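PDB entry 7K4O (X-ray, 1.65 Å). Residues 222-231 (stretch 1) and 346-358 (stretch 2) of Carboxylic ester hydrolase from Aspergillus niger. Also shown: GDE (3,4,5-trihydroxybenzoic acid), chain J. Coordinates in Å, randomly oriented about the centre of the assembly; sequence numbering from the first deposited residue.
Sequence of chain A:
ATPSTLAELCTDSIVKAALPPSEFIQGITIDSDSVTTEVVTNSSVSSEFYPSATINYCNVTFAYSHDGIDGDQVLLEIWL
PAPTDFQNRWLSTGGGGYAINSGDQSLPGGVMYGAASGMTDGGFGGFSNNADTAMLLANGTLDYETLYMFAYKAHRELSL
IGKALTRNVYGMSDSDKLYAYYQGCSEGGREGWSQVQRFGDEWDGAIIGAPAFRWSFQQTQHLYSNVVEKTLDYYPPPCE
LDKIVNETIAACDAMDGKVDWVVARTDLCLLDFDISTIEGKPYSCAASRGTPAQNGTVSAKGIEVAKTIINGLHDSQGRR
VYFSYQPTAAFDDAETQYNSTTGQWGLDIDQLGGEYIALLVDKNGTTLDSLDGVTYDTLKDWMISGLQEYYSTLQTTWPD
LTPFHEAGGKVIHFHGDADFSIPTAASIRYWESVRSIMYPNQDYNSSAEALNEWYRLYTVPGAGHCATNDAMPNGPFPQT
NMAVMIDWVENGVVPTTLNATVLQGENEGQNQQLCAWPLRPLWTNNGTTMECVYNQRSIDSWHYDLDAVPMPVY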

# COMPACT_ATOMS: atom_id res chain seq x y z
N HIS A 222 -14.15 -4.89 0.88
CA HIS A 222 -13.93 -5.77 -0.28
C HIS A 222 -15.21 -6.61 -0.56
O HIS A 222 -15.31 -7.12 -1.67
CB HIS A 222 -12.74 -6.67 -0.09
CG HIS A 222 -11.43 -6.06 -0.49
ND1 HIS A 222 -11.17 -5.73 -1.82
CD2 HIS A 222 -10.31 -5.76 0.23
CE1 HIS A 222 -9.91 -5.30 -1.90
NE2 HIS A 222 -9.36 -5.28 -0.64
N LEU A 223 -16.10 -6.74 0.43
CA LEU A 223 -17.37 -7.52 0.27
C LEU A 223 -18.47 -6.57 -0.17
O LEU A 223 -19.54 -7.07 -0.47
CB LEU A 223 -17.73 -8.22 1.58
CG LEU A 223 -16.81 -9.33 2.03
CD1 LEU A 223 -17.29 -9.95 3.37
CD2 LEU A 223 -16.67 -10.42 1.01
N TYR A 224 -18.26 -5.24 -0.16
CA TYR A 224 -19.36 -4.29 -0.41
C TYR A 224 -19.99 -4.51 -1.81
O TYR A 224 -21.24 -4.67 -1.93
CB TYR A 224 -18.91 -2.85 -0.26
CG TYR A 224 -19.99 -1.84 -0.53
CD1 TYR A 224 -21.25 -1.97 0.05
CD2 TYR A 224 -19.78 -0.81 -1.41
CE1 TYR A 224 -22.25 -1.06 -0.25
CE2 TYR A 224 -20.77 0.11 -1.70
CZ TYR A 224 -22.03 -0.04 -1.16
OH TYR A 224 -23.01 0.90 -1.44
N SER A 225 -19.20 -4.52 -2.87
CA SER A 225 -19.71 -4.77 -4.25
C SER A 225 -20.55 -6.07 -4.30
O SER A 225 -21.64 -6.05 -4.90
CB SER A 225 -18.60 -4.82 -5.22
OG SER A 225 -18.03 -3.54 -5.37
N ASN A 226 -20.05 -7.15 -3.73
CA ASN A 226 -20.79 -8.44 -3.64
C ASN A 226 -22.16 -8.20 -3.00
O ASN A 226 -23.19 -8.73 -3.52
CB ASN A 226 -20.05 -9.47 -2.81
CG ASN A 226 -18.82 -10.10 -3.41
OD1 ASN A 226 -17.95 -10.54 -2.66
ND2 ASN A 226 -18.74 -10.19 -4.73
N VAL A 227 -22.22 -7.45 -1.90
CA VAL A 227 -23.48 -7.29 -1.14
C VAL A 227 -24.41 -6.35 -1.90
O VAL A 227 -25.65 -6.55 -1.86
CB VAL A 227 -23.19 -6.88 0.30
CG1 VAL A 227 -24.46 -6.51 1.03
CG2 VAL A 227 -22.44 -8.01 1.02
N VAL A 228 -23.87 -5.38 -2.64
CA VAL A 228 -24.71 -4.51 -3.51
C VAL A 228 -25.39 -5.40 -4.56
O VAL A 228 -26.60 -5.23 -4.81
CB VAL A 228 -23.90 -3.41 -4.22
CG1 VAL A 228 -24.73 -2.73 -5.31
CG2 VAL A 228 -23.40 -2.36 -3.22
N GLU A 229 -24.63 -6.27 -5.20
CA GLU A 229 -25.16 -7.16 -6.26
C GLU A 229 -26.27 -8.03 -5.65
O GLU A 229 -27.33 -8.21 -6.28
CB GLU A 229 -24.07 -8.01 -6.86
CG GLU A 229 -23.08 -7.20 -7.67
CD GLU A 229 -21.82 -7.92 -8.10
OE1 GLU A 229 -21.57 -9.06 -7.66
OE2 GLU A 229 -21.11 -7.34 -8.92
N LYS A 230 -26.03 -8.60 -4.48
CA LYS A 230 -27.04 -9.46 -3.80
C LYS A 230 -28.26 -8.63 -3.45
O LYS A 230 -29.40 -9.09 -3.69
CB LYS A 230 -26.53 -10.01 -2.46
CG LYS A 230 -25.69 -11.26 -2.51
CD LYS A 230 -25.11 -11.54 -1.12
CE LYS A 230 -26.14 -11.55 -0.01
NZ LYS A 230 -26.93 -12.80 -0.06
N THR A 231 -28.07 -7.46 -2.87
CA THR A 231 -29.16 -6.62 -2.37
C THR A 231 -30.06 -6.15 -3.54
O THR A 231 -31.29 -6.16 -3.37
CB THR A 231 -28.61 -5.43 -1.61
OG1 THR A 231 -27.86 -5.91 -0.49
CG2 THR A 231 -29.72 -4.54 -1.10
N GLY A 346 -23.25 -14.75 -11.92
CA GLY A 346 -23.67 -14.84 -10.52
C GLY A 346 -22.57 -14.41 -9.56
O GLY A 346 -21.44 -14.05 -10.00
N LEU A 347 -22.89 -14.52 -8.27
CA LEU A 347 -22.01 -14.04 -7.18
C LEU A 347 -20.64 -14.72 -7.27
O LEU A 347 -20.55 -15.95 -7.41
CB LEU A 347 -22.74 -14.32 -5.87
CG LEU A 347 -21.97 -14.00 -4.59
CD1 LEU A 347 -21.70 -12.51 -4.51
CD2 LEU A 347 -22.77 -14.44 -3.38
N ASP A 348 -19.58 -13.93 -7.11
CA ASP A 348 -18.20 -14.42 -6.98
C ASP A 348 -17.57 -13.73 -5.76
O ASP A 348 -17.22 -12.55 -5.89
CB ASP A 348 -17.42 -14.14 -8.26
CG ASP A 348 -16.05 -14.80 -8.28
OD1 ASP A 348 -15.68 -15.47 -7.28
OD2 ASP A 348 -15.36 -14.65 -9.31
N ILE A 349 -17.55 -14.42 -4.62
CA ILE A 349 -17.19 -13.78 -3.31
C ILE A 349 -15.75 -13.28 -3.39
O ILE A 349 -14.86 -14.09 -3.70
CB ILE A 349 -17.41 -14.74 -2.13
CG1 ILE A 349 -18.89 -15.09 -2.02
CG2 ILE A 349 -16.90 -14.09 -0.85
CD1 ILE A 349 -19.19 -16.23 -1.10
N ASP A 350 -15.56 -12.00 -3.11
CA ASP A 350 -14.20 -11.40 -3.14
C ASP A 350 -13.27 -12.13 -2.16
O ASP A 350 -13.59 -12.23 -0.98
CB ASP A 350 -14.29 -9.93 -2.82
CG ASP A 350 -12.94 -9.29 -2.99
OD1 ASP A 350 -12.64 -8.90 -4.11
OD2 ASP A 350 -12.18 -9.29 -2.02
N GLN A 351 -12.11 -12.54 -2.66
CA GLN A 351 -11.13 -13.37 -1.91
C GLN A 351 -10.60 -12.57 -0.70
O GLN A 351 -10.49 -13.17 0.37
CB GLN A 351 -10.01 -13.81 -2.85
CG GLN A 351 -9.15 -14.95 -2.28
CD GLN A 351 -8.12 -14.55 -1.23
OE1 GLN A 351 -7.58 -13.45 -1.25
NE2 GLN A 351 -7.84 -15.44 -0.28
N LEU A 352 -10.19 -11.32 -0.87
CA LEU A 352 -9.55 -10.59 0.26
C LEU A 352 -10.60 -10.31 1.33
O LEU A 352 -10.30 -10.44 2.52
CB LEU A 352 -8.93 -9.28 -0.24
CG LEU A 352 -7.51 -9.43 -0.81
CD1 LEU A 352 -7.10 -8.14 -1.47
CD2 LEU A 352 -6.49 -9.80 0.26
N GLY A 353 -11.80 -9.92 0.93
CA GLY A 353 -12.85 -9.66 1.92
C GLY A 353 -13.24 -10.93 2.65
O GLY A 353 -13.35 -10.92 3.89
N GLY A 354 -13.44 -12.01 1.92
CA GLY A 354 -13.79 -13.31 2.51
C GLY A 354 -12.71 -13.80 3.44
O GLY A 354 -13.01 -14.36 4.53
N GLU A 355 -11.45 -13.62 3.04
CA GLU A 355 -10.35 -14.12 3.88
C GLU A 355 -10.36 -13.38 5.23
O GLU A 355 -10.05 -14.03 6.26
CB GLU A 355 -9.00 -13.95 3.19
CG GLU A 355 -7.84 -14.38 4.10
CD GLU A 355 -6.56 -14.78 3.41
OE1 GLU A 355 -6.42 -14.50 2.20
OE2 GLU A 355 -5.72 -15.41 4.07
N TYR A 356 -10.55 -12.07 5.27
CA TYR A 356 -10.59 -11.32 6.54
C TYR A 356 -11.66 -11.96 7.47
O TYR A 356 -11.35 -12.30 8.63
CB TYR A 356 -10.84 -9.84 6.35
CG TYR A 356 -11.13 -9.14 7.65
CD1 TYR A 356 -10.21 -9.15 8.67
CD2 TYR A 356 -12.33 -8.49 7.90
CE1 TYR A 356 -10.47 -8.57 9.90
CE2 TYR A 356 -12.57 -7.83 9.09
CZ TYR A 356 -11.63 -7.86 10.11
OH TYR A 356 -11.89 -7.29 11.33
N ILE A 357 -12.86 -12.13 6.96
CA ILE A 357 -13.95 -12.70 7.82
C ILE A 357 -13.58 -14.10 8.27
O ILE A 357 -13.68 -14.41 9.48
CB ILE A 357 -15.32 -12.62 7.12
CG1 ILE A 357 -15.69 -11.19 6.75
CG2 ILE A 357 -16.39 -13.31 7.98
CD1 ILE A 357 -15.57 -10.16 7.85
N ALA A 358 -13.15 -14.96 7.35
CA ALA A 358 -12.86 -16.37 7.70
C ALA A 358 -11.68 -16.46 8.67
O ALA A 358 -11.70 -17.29 9.60
CB ALA A 358 -12.62 -17.19 6.45
OAA GDE J . -0.98 -5.93 -0.35
OAB GDE J . -2.04 -5.89 -2.29
OAC GDE J . -4.85 -6.30 3.02
OAD GDE J . -6.79 -4.54 -0.97
OAE GDE J . -7.04 -5.28 1.58
CAF GDE J . -3.45 -6.07 1.01
CAG GDE J . -4.44 -5.17 -1.03
CAH GDE J . -2.05 -5.86 -1.03
CAI GDE J . -4.68 -5.94 1.67
CAJ GDE J . -5.69 -5.07 -0.38
CAK GDE J . -3.38 -5.74 -0.33
CAL GDE J . -5.79 -5.42 0.94
O HOH W 1 -19.70 -11.06 -7.60

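The two stretches, whose touching residues lie at least 117 positions apart in sequence, bury 496 Å² between them, and the direct hydrogen bonds across the contact both involve one side chain, that of Asn 226. Its CA-to-CB bond points toward the segment that precedes the second helix, and its amide engages backbone there with both of its polar atoms. Asn 226 OD1 accepts from Asp 350 N at 2.8 Å with a nearly linear N-H...O angle of 170°, while Asn 226 ND2 donates to Asp 348 O at 3.0 Å with a more bent angle of 142°. The amide thus satisfies a peptide NH and a carbonyl that lie ahead of the helix, outside its repeating hydrogen-bond pattern.

Water 1 extends this polar patch: it donates to Glu 229 OE1 (2.7 Å from the water O) and accepts from Asp 348 N (2.9 Å from the water O), linking two residues that make no close direct contact.

Asp 350 is the N-cap of the second helix. Its OD2 accepts from Gly 353 N at 3.0 Å and 170°, satisfying an amide of the first turn that has no helical carbonyl before it. The backbone of Asp 350 is also fully used, since Gly 354 N donates to Asp 350 O at 2.9 Å.

His 222 packs over this turn, with His 222 CB 3.5 Å from Gly 353 N. A side chain at Gly 353 would not fit, because an ideal CB would lie 2.9 Å from Leu 223 CG. Leu 352 CB sits over one face of the imidazole, 4.0 Å from its centroid. At the ring edge, His 222 NE2 is hydrogen-bonded to GDE OAD (2.7 Å), with either atom a possible donor; His 222 ND1 is satisfied elsewhere in the structure.

Leu 223 supplies apolar packing, its CD1 lying 3.9 Å from Ile 357 CG1.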